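PDB 2AWP: iron Super-Oxide Dismutase from Plasmodium knowlesi, which catalyses the dismutation of superoxide radicals to hydrogen peroxide and oxygen, most likely with an iron ion as its cofactor. Local coordinates for residues K9-L15 with W78-P83; M1-L5 with V36-N40. Residues are numbered along the deposited sequence.

Interaction 1: K9-L15 with W78-P83; sequences KYALNAL and WDSMGP
The hydroxyl of Tyr10 donates a short hydrogen bond to the carbonyl of Trp78 (OH to O, 2.6 Å), near the end of helix 62-79. That same carbonyl accepts Met81 N at 3.2 Å. Next to it, Lys9 reaches Asp79 (CA to CA 7.2 Å) in a salt bridge, NZ to OD2 3.1 Å, weak as a hydrogen bond, while a water joins Lys9 N (3.0 Å) to Asp79 OD1 (2.8 Å). Tyr10 is extended (phi/psi -159/168) with a p rotamer, its CB 3.6 Å from Pro83 CD. A type I turn, Ala11 to Ala14, closed by Ala14 N to Ala11 O at 2.9 Å, then brings Ala14 across from Pro83 (CA to CA 5.5 Å; CB to CG 4.0 Å). Deeper, Leu15 CD1 meets Met81 CE at 3.7 Å. Trp78 NE1 is hydrogen-bonded to His32 ND1, and its ring meets His27, a probable iron ligand, edge-to-face. This loop-to-helix-end contact of the alpha-hairpin domain thus places charge and water at its margin, with the tyrosine-carbonyl bond and apolar packing further in.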
ATOM      1  N   LYS A   9      15.121  14.206 -14.066  1.00 15.07           N
ATOM      2  CA  LYS A   9      16.152  14.428 -15.067  1.00 15.03           C
ATOM      3  C   LYS A   9      15.614  14.423 -16.497  1.00 15.01           C
ATOM      4  O   LYS A   9      16.384  14.351 -17.466  1.00 15.83           O
ATOM      5  CB  LYS A   9      17.255  13.377 -14.869  1.00 14.42           C
ATOM      6  CG  LYS A   9      17.985  13.598 -13.514  1.00 15.95           C
ATOM      7  CD  LYS A   9      18.989  12.498 -13.216  1.00 19.02           C
ATOM      8  CE  LYS A   9      19.949  12.978 -12.134  1.00 21.74           C
ATOM      9  NZ  LYS A   9      19.247  13.113 -10.841  1.00 26.03           N
ATOM     10  N   TYR A  10      14.291  14.461 -16.604  1.00 14.00           N
ATOM     11  CA  TYR A  10      13.568  14.320 -17.851  1.00 13.98           C
ATOM     12  C   TYR A  10      12.166  14.918 -17.678  1.00 14.43           C
ATOM     13  O   TYR A  10      11.702  15.204 -16.552  1.00 13.61           O
ATOM     14  CB  TYR A  10      13.453  12.830 -18.284  1.00 13.31           C
ATOM     15  CG  TYR A  10      13.146  11.856 -17.151  1.00 12.40           C
ATOM     16  CD1 TYR A  10      11.857  11.783 -16.579  1.00 13.39           C
ATOM     17  CD2 TYR A  10      14.144  11.031 -16.629  1.00 11.55           C
ATOM     18  CE1 TYR A  10      11.575  10.908 -15.522  1.00 12.76           C
ATOM     19  CE2 TYR A  10      13.878  10.155 -15.575  1.00 12.34           C
ATOM     20  CZ  TYR A  10      12.582  10.090 -15.036  1.00 11.50           C
ATOM     21  OH  TYR A  10      12.302   9.233 -14.012  1.00 10.94           O
ATOM     22  N   ALA A  11      11.495  15.086 -18.808  1.00 14.56           N
ATOM     23  CA  ALA A  11      10.159  15.653 -18.848  1.00 14.63           C
ATOM     24  C   ALA A  11       9.117  14.687 -18.247  1.00 15.21           C
ATOM     25  O   ALA A  11       9.323  13.456 -18.186  1.00 15.37           O
ATOM     26  CB  ALA A  11       9.789  16.027 -20.295  1.00 14.67           C
ATOM     27  N   LEU A  12       8.006  15.274 -17.816  1.00 13.82           N
ATOM     28  CA  LEU A  12       6.927  14.574 -17.149  1.00 13.96           C
ATOM     29  C   LEU A  12       6.311  13.509 -18.039  1.00 13.07           C
ATOM     30  O   LEU A  12       5.781  12.530 -17.547  1.00 12.49           O
ATOM     31  CB  LEU A  12       5.862  15.604 -16.726  1.00 14.11           C
ATOM     32  CG  LEU A  12       5.076  15.395 -15.452  1.00 13.23           C
ATOM     33  CD1 LEU A  12       5.992  15.437 -14.239  1.00 11.34           C
ATOM     34  CD2 LEU A  12       4.029  16.479 -15.370  1.00 11.85           C
ATOM     35  N   ASN A  13       6.391  13.705 -19.354  1.00 12.31           N
ATOM     36  CA  ASN A  13       5.870  12.742 -20.319  1.00 13.09           C
ATOM     37  C   ASN A  13       6.973  11.821 -20.882  1.00 12.18           C
ATOM     38  O   ASN A  13       6.716  11.082 -21.810  1.00 13.59           O
ATOM     39  CB  ASN A  13       5.155  13.463 -21.495  1.00 12.50           C
ATOM     40  CG  ASN A  13       6.118  14.239 -22.355  1.00 15.15           C
ATOM     41  OD1 ASN A  13       7.285  14.359 -22.013  1.00 14.66           O
ATOM     42  ND2 ASN A  13       5.630  14.815 -23.442  1.00 16.98           N
ATOM     43  N   ALA A  14       8.195  11.892 -20.357  1.00 12.30           N
ATOM     44  CA  ALA A  14       9.341  11.219 -20.992  1.00 11.82           C
ATOM     45  C   ALA A  14       9.293   9.707 -20.838  1.00 12.03           C
ATOM     46  O   ALA A  14       9.989   8.986 -21.572  1.00 12.25           O
ATOM     47  CB  ALA A  14      10.687  11.767 -20.447  1.00 11.24           C
ATOM     48  N   LEU A  15       8.483   9.216 -19.891  1.00 12.10           N
ATOM     49  CA  LEU A  15       8.392   7.769 -19.661  1.00 12.48           C
ATOM     50  C   LEU A  15       7.165   7.159 -20.326  1.00 12.23           C
ATOM     51  O   LEU A  15       6.901   5.985 -20.189  1.00 12.29           O
ATOM     52  CB  LEU A  15       8.461   7.404 -18.166  1.00 11.66           C
ATOM     53  CG  LEU A  15       9.548   8.135 -17.365  1.00 12.61           C
ATOM     54  CD1 LEU A  15       9.496   7.745 -15.867  1.00  7.69           C
ATOM     55  CD2 LEU A  15      10.950   7.875 -17.922  1.00 10.23           C
ATOM     56  N   TRP A  78      13.100   7.601  -9.653  1.00 10.66           N
ATOM     57  CA  TRP A  78      13.085   8.453 -10.852  1.00 10.31           C
ATOM     58  C   TRP A  78      14.404   8.333 -11.633  1.00 10.50           C
ATOM     59  O   TRP A  78      14.381   8.210 -12.856  1.00 10.21           O
ATOM     60  CB  TRP A  78      12.797   9.930 -10.477  1.00  8.98           C
ATOM     61  CG  TRP A  78      11.439  10.111  -9.816  1.00  9.01           C
ATOM     62  CD1 TRP A  78      11.181  10.722  -8.637  1.00  9.77           C
ATOM     63  CD2 TRP A  78      10.180   9.632 -10.305  1.00  8.79           C
ATOM     64  NE1 TRP A  78       9.834  10.656  -8.346  1.00  9.56           N
ATOM     65  CE2 TRP A  78       9.201   9.990  -9.360  1.00  8.88           C
ATOM     66  CE3 TRP A  78       9.786   8.923 -11.455  1.00 10.15           C
ATOM     67  CZ2 TRP A  78       7.844   9.663  -9.524  1.00  8.45           C
ATOM     68  CZ3 TRP A  78       8.440   8.618 -11.632  1.00  8.43           C
ATOM     69  CH2 TRP A  78       7.489   8.975 -10.663  1.00  8.81           C
ATOM     70  N   ASP A  79      15.527   8.393 -10.904  1.00 10.75           N
ATOM     71  CA  ASP A  79      16.879   8.257 -11.467  1.00 10.83           C
ATOM     72  C   ASP A  79      17.187   6.873 -12.026  1.00 10.81           C
ATOM     73  O   ASP A  79      18.054   6.724 -12.917  1.00  8.94           O
ATOM     74  CB  ASP A  79      17.937   8.689 -10.444  1.00 10.69           C
ATOM     75  CG  ASP A  79      17.785  10.133 -10.045  1.00 13.84           C
ATOM     76  OD1 ASP A  79      16.901  10.826 -10.620  1.00 13.45           O
ATOM     77  OD2 ASP A  79      18.542  10.572  -9.141  1.00 17.03           O
ATOM     78  N   SER A  80      16.452   5.871 -11.531  1.00 10.05           N
ATOM     79  CA  SER A  80      16.536   4.493 -12.050  1.00 10.84           C
ATOM     80  C   SER A  80      15.854   4.292 -13.398  1.00 10.74           C
ATOM     81  O   SER A  80      15.894   3.185 -13.961  1.00 11.50           O
ATOM     82  CB  SER A  80      15.913   3.493 -11.051  1.00 10.68           C
ATOM     83  OG  SER A  80      16.729   3.347  -9.900  1.00 12.13           O
ATOM     84  N   MET A  81      15.211   5.344 -13.906  1.00 10.78           N
ATOM     85  CA  MET A  81      14.500   5.295 -15.181  1.00 10.32           C
ATOM     86  C   MET A  81      14.931   6.432 -16.081  1.00 10.73           C
ATOM     87  O   MET A  81      15.641   7.313 -15.647  1.00 12.09           O
ATOM     88  CB  MET A  81      12.984   5.417 -14.958  1.00 10.54           C
ATOM     89  CG  MET A  81      12.413   4.230 -14.239  1.00  8.97           C
ATOM     90  SD  MET A  81      10.644   4.358 -14.030  1.00  9.84           S
ATOM     91  CE  MET A  81      10.512   5.740 -12.887  1.00  9.99           C
ATOM     92  N   GLY A  82      14.451   6.433 -17.321  1.00 11.59           N
ATOM     93  CA  GLY A  82      14.718   7.538 -18.230  1.00 13.24           C
ATOM     94  C   GLY A  82      14.221   7.308 -19.632  1.00 13.68           C
ATOM     95  O   GLY A  82      13.912   6.167 -20.009  1.00 13.58           O
ATOM     96  N   PRO A  83      14.154   8.390 -20.433  1.00 14.62           N
ATOM     97  CA  PRO A  83      13.845   8.196 -21.842  1.00 15.73           C
ATOM     98  C   PRO A  83      15.102   7.642 -22.541  1.00 16.35           C
ATOM     99  O   PRO A  83      16.210   7.817 -22.047  1.00 16.93           O
ATOM    100  CB  PRO A  83      13.491   9.617 -22.338  1.00 14.59           C
ATOM    101  CG  PRO A  83      14.308  10.520 -21.448  1.00 15.85           C
ATOM    102  CD  PRO A  83      14.372   9.817 -20.096  1.00 14.94           C
TER
HETATM  103  O   HOH W   1      15.140  11.542 -12.632  1.00 10.61           O

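Interaction 2: M1-L5 with V36-N40; sequences MAIIL and VNKLN
Asn40 lays its amide alongside the backbone of Ile3, giving and taking one hydrogen bond: Ile3 N donates to Asn40 OD1 (3.0 Å, 156° at the hydrogen) and Asn40 ND2 donates to Ile3 O (2.9 Å, 164°). The m rotamer of Asn40 (chi1 -79°, chi2 -45°) sets the carboxamide for this two-point pairing, in which a side chain imitates the edge of a neighbouring strand. Ile3 to Leu5 are extended, although they form no regular strand, and they run along helix 21-43 in the opposite sense: Ile3 lies level with Asn40 (CA to CA 6.4 Å) and Leu5 with Val36 (6.3 Å), one helical turn earlier. That turn is closed by Asn40 N to Val36 O at 3.1 Å.

Apolar contacts flank the paired amide. Ile3, with chi1 and chi2 both m, places CG1 3.9 Å from Leu39 CD2 and CG2 4.4 Å from Val36 CG1. Leu5 CD1 rests 3.9 Å from Val36 CG2, whereas Ile4 points away. Separately, at the exposed end, Met1 CB approaches the polar Asn40 ND2 at 3.7 Å. Val36 and Leu39 also touch Ile71 of helix 62-79, so this face of helix 21-43 serves both the N-terminal segment and the partner helix of the alpha-hairpin. Because the amide satisfies both polar groups of Ile3, an irregular chain end can lie against a helix while the side chains of Ile3 and Leu5 pack on apolar neighbours.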
ATOM      1  N   MET A   1      13.449  26.064   3.204  1.00 34.33           N
ATOM      2  CA  MET A   1      13.082  24.689   3.648  1.00 33.39           C
ATOM      3  C   MET A   1      14.280  23.780   3.470  1.00 32.50           C
ATOM      4  O   MET A   1      14.657  23.444   2.347  1.00 33.22           O
ATOM      5  CB  MET A   1      11.889  24.161   2.855  1.00 35.12           C
ATOM      6  CG  MET A   1      10.584  24.944   3.074  1.00 37.06           C
ATOM      7  SD  MET A   1       9.846  24.624   4.698  1.00 44.25           S
ATOM      8  CE  MET A   1       8.662  25.980   4.792  1.00 40.95           C
ATOM      9  N   ALA A   2      14.885  23.403   4.591  1.00 30.35           N
ATOM     10  CA  ALA A   2      16.033  22.514   4.621  1.00 28.47           C
ATOM     11  C   ALA A   2      16.050  21.393   3.550  1.00 26.70           C
ATOM     12  O   ALA A   2      17.092  21.178   2.918  1.00 27.85           O
ATOM     13  CB  ALA A   2      16.203  21.934   6.015  1.00 28.76           C
ATOM     14  N   ILE A   3      14.941  20.671   3.355  1.00 23.43           N
ATOM     15  CA  ILE A   3      14.928  19.577   2.344  1.00 20.56           C
ATOM     16  C   ILE A   3      14.231  20.050   1.058  1.00 18.08           C
ATOM     17  O   ILE A   3      13.100  20.535   1.092  1.00 16.12           O
ATOM     18  CB  ILE A   3      14.294  18.237   2.874  1.00 20.43           C
ATOM     19  CG1 ILE A   3      14.881  17.813   4.234  1.00 20.59           C
ATOM     20  CG2 ILE A   3      14.415  17.088   1.832  1.00 21.77           C
ATOM     21  CD1 ILE A   3      16.315  17.338   4.195  1.00 22.03           C
ATOM     22  N   ILE A   4      14.928  19.914  -0.064  1.00 16.58           N
ATOM     23  CA  ILE A   4      14.393  20.303  -1.368  1.00 15.90           C
ATOM     24  C   ILE A   4      14.126  19.091  -2.238  1.00 14.54           C
ATOM     25  O   ILE A   4      14.982  18.209  -2.347  1.00 15.59           O
ATOM     26  CB  ILE A   4      15.362  21.268  -2.129  1.00 16.21           C
ATOM     27  CG1 ILE A   4      15.557  22.573  -1.320  1.00 17.22           C
ATOM     28  CG2 ILE A   4      14.839  21.571  -3.552  1.00 16.31           C
ATOM     29  CD1 ILE A   4      16.773  23.452  -1.762  1.00 15.63           C
ATOM     30  N   LEU A   5      12.951  19.057  -2.869  1.00 13.96           N
ATOM     31  CA  LEU A   5      12.607  18.036  -3.882  1.00 12.71           C
ATOM     32  C   LEU A   5      13.567  18.080  -5.097  1.00 13.12           C
ATOM     33  O   LEU A   5      13.579  19.050  -5.847  1.00 12.57           O
ATOM     34  CB  LEU A   5      11.149  18.215  -4.355  1.00 12.15           C
ATOM     35  CG  LEU A   5      10.627  17.167  -5.357  1.00 12.31           C
ATOM     36  CD1 LEU A   5      10.572  15.760  -4.721  1.00  8.02           C
ATOM     37  CD2 LEU A   5       9.239  17.560  -5.985  1.00 12.38           C
ATOM     38  N   VAL A  36       8.369  15.442   0.925  1.00 10.58           N
ATOM     39  CA  VAL A  36       9.260  16.581   1.208  1.00 10.88           C
ATOM     40  C   VAL A  36       8.578  17.629   2.115  1.00 11.27           C
ATOM     41  O   VAL A  36       9.131  17.980   3.152  1.00 11.38           O
ATOM     42  CB  VAL A  36       9.812  17.234  -0.080  1.00 11.52           C
ATOM     43  CG1 VAL A  36      10.608  18.507   0.217  1.00 10.74           C
ATOM     44  CG2 VAL A  36      10.701  16.260  -0.857  1.00  9.59           C
ATOM     45  N   ASN A  37       7.386  18.101   1.740  1.00 11.42           N
ATOM     46  CA  ASN A  37       6.673  19.105   2.516  1.00 12.83           C
ATOM     47  C   ASN A  37       6.389  18.571   3.903  1.00 13.60           C
ATOM     48  O   ASN A  37       6.591  19.280   4.904  1.00 13.87           O
ATOM     49  CB  ASN A  37       5.385  19.574   1.793  1.00 13.14           C
ATOM     50  CG  ASN A  37       5.683  20.112   0.397  1.00 13.87           C
ATOM     51  OD1 ASN A  37       6.812  20.533   0.135  1.00 16.90           O
ATOM     52  ND2 ASN A  37       4.704  20.067  -0.514  1.00 12.22           N
ATOM     53  N   LYS A  38       6.017  17.295   3.979  1.00 13.32           N
ATOM     54  CA  LYS A  38       5.691  16.720   5.264  1.00 14.15           C
ATOM     55  C   LYS A  38       6.922  16.593   6.158  1.00 13.83           C
ATOM     56  O   LYS A  38       6.870  16.939   7.338  1.00 13.91           O
ATOM     57  CB  LYS A  38       4.943  15.391   5.110  1.00 14.35           C
ATOM     58  CG  LYS A  38       4.627  14.721   6.455  1.00 18.00           C
ATOM     59  CD  LYS A  38       3.141  14.690   6.747  1.00 26.00           C
ATOM     60  CE  LYS A  38       2.651  15.956   7.471  1.00 30.18           C
ATOM     61  NZ  LYS A  38       2.856  15.901   8.966  1.00 34.71           N
ATOM     62  N   LEU A  39       8.025  16.087   5.609  1.00 13.16           N
ATOM     63  CA  LEU A  39       9.252  15.959   6.394  1.00 12.96           C
ATOM     64  C   LEU A  39       9.727  17.285   6.963  1.00 12.71           C
ATOM     65  O   LEU A  39      10.090  17.355   8.141  1.00 11.92           O
ATOM     66  CB  LEU A  39      10.390  15.339   5.579  1.00 12.24           C
ATOM     67  CG  LEU A  39      11.669  15.053   6.381  1.00 11.92           C
ATOM     68  CD1 LEU A  39      11.462  13.921   7.395  1.00 11.41           C
ATOM     69  CD2 LEU A  39      12.814  14.750   5.422  1.00 11.35           C
ATOM     70  N   ASN A  40       9.736  18.323   6.127  1.00 12.91           N
ATOM     71  CA  ASN A  40      10.163  19.660   6.576  1.00 14.64           C
ATOM     72  C   ASN A  40       9.350  20.149   7.776  1.00 14.97           C
ATOM     73  O   ASN A  40       9.903  20.732   8.696  1.00 15.94           O
ATOM     74  CB  ASN A  40      10.147  20.671   5.400  1.00 14.37           C
ATOM     75  CG  ASN A  40      11.361  20.525   4.506  1.00 14.28           C
ATOM     76  OD1 ASN A  40      12.489  20.411   4.996  1.00 13.35           O
ATOM     77  ND2 ASN A  40      11.146  20.508   3.202  1.00 10.60           N
TER

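From the N terminus, residues 1-5 enter interaction 2 and the next few residues lead directly into 9-15, the first half of interaction 1. The chain then forms helix 21-43, whose residues 36-40 return to the start and close the loop of interaction 2. Only after helices 53-59 and 62-79 does 78-83 close the longer loop of interaction 1. The contacts therefore cross, their segments alternating along the sequence. With centres 22 Å apart, they fasten one continuous N-terminal segment at two places, to the later part of helix 21-43 and to the end of helix 62-79, tying it to both long helices of the alpha-hairpin domain.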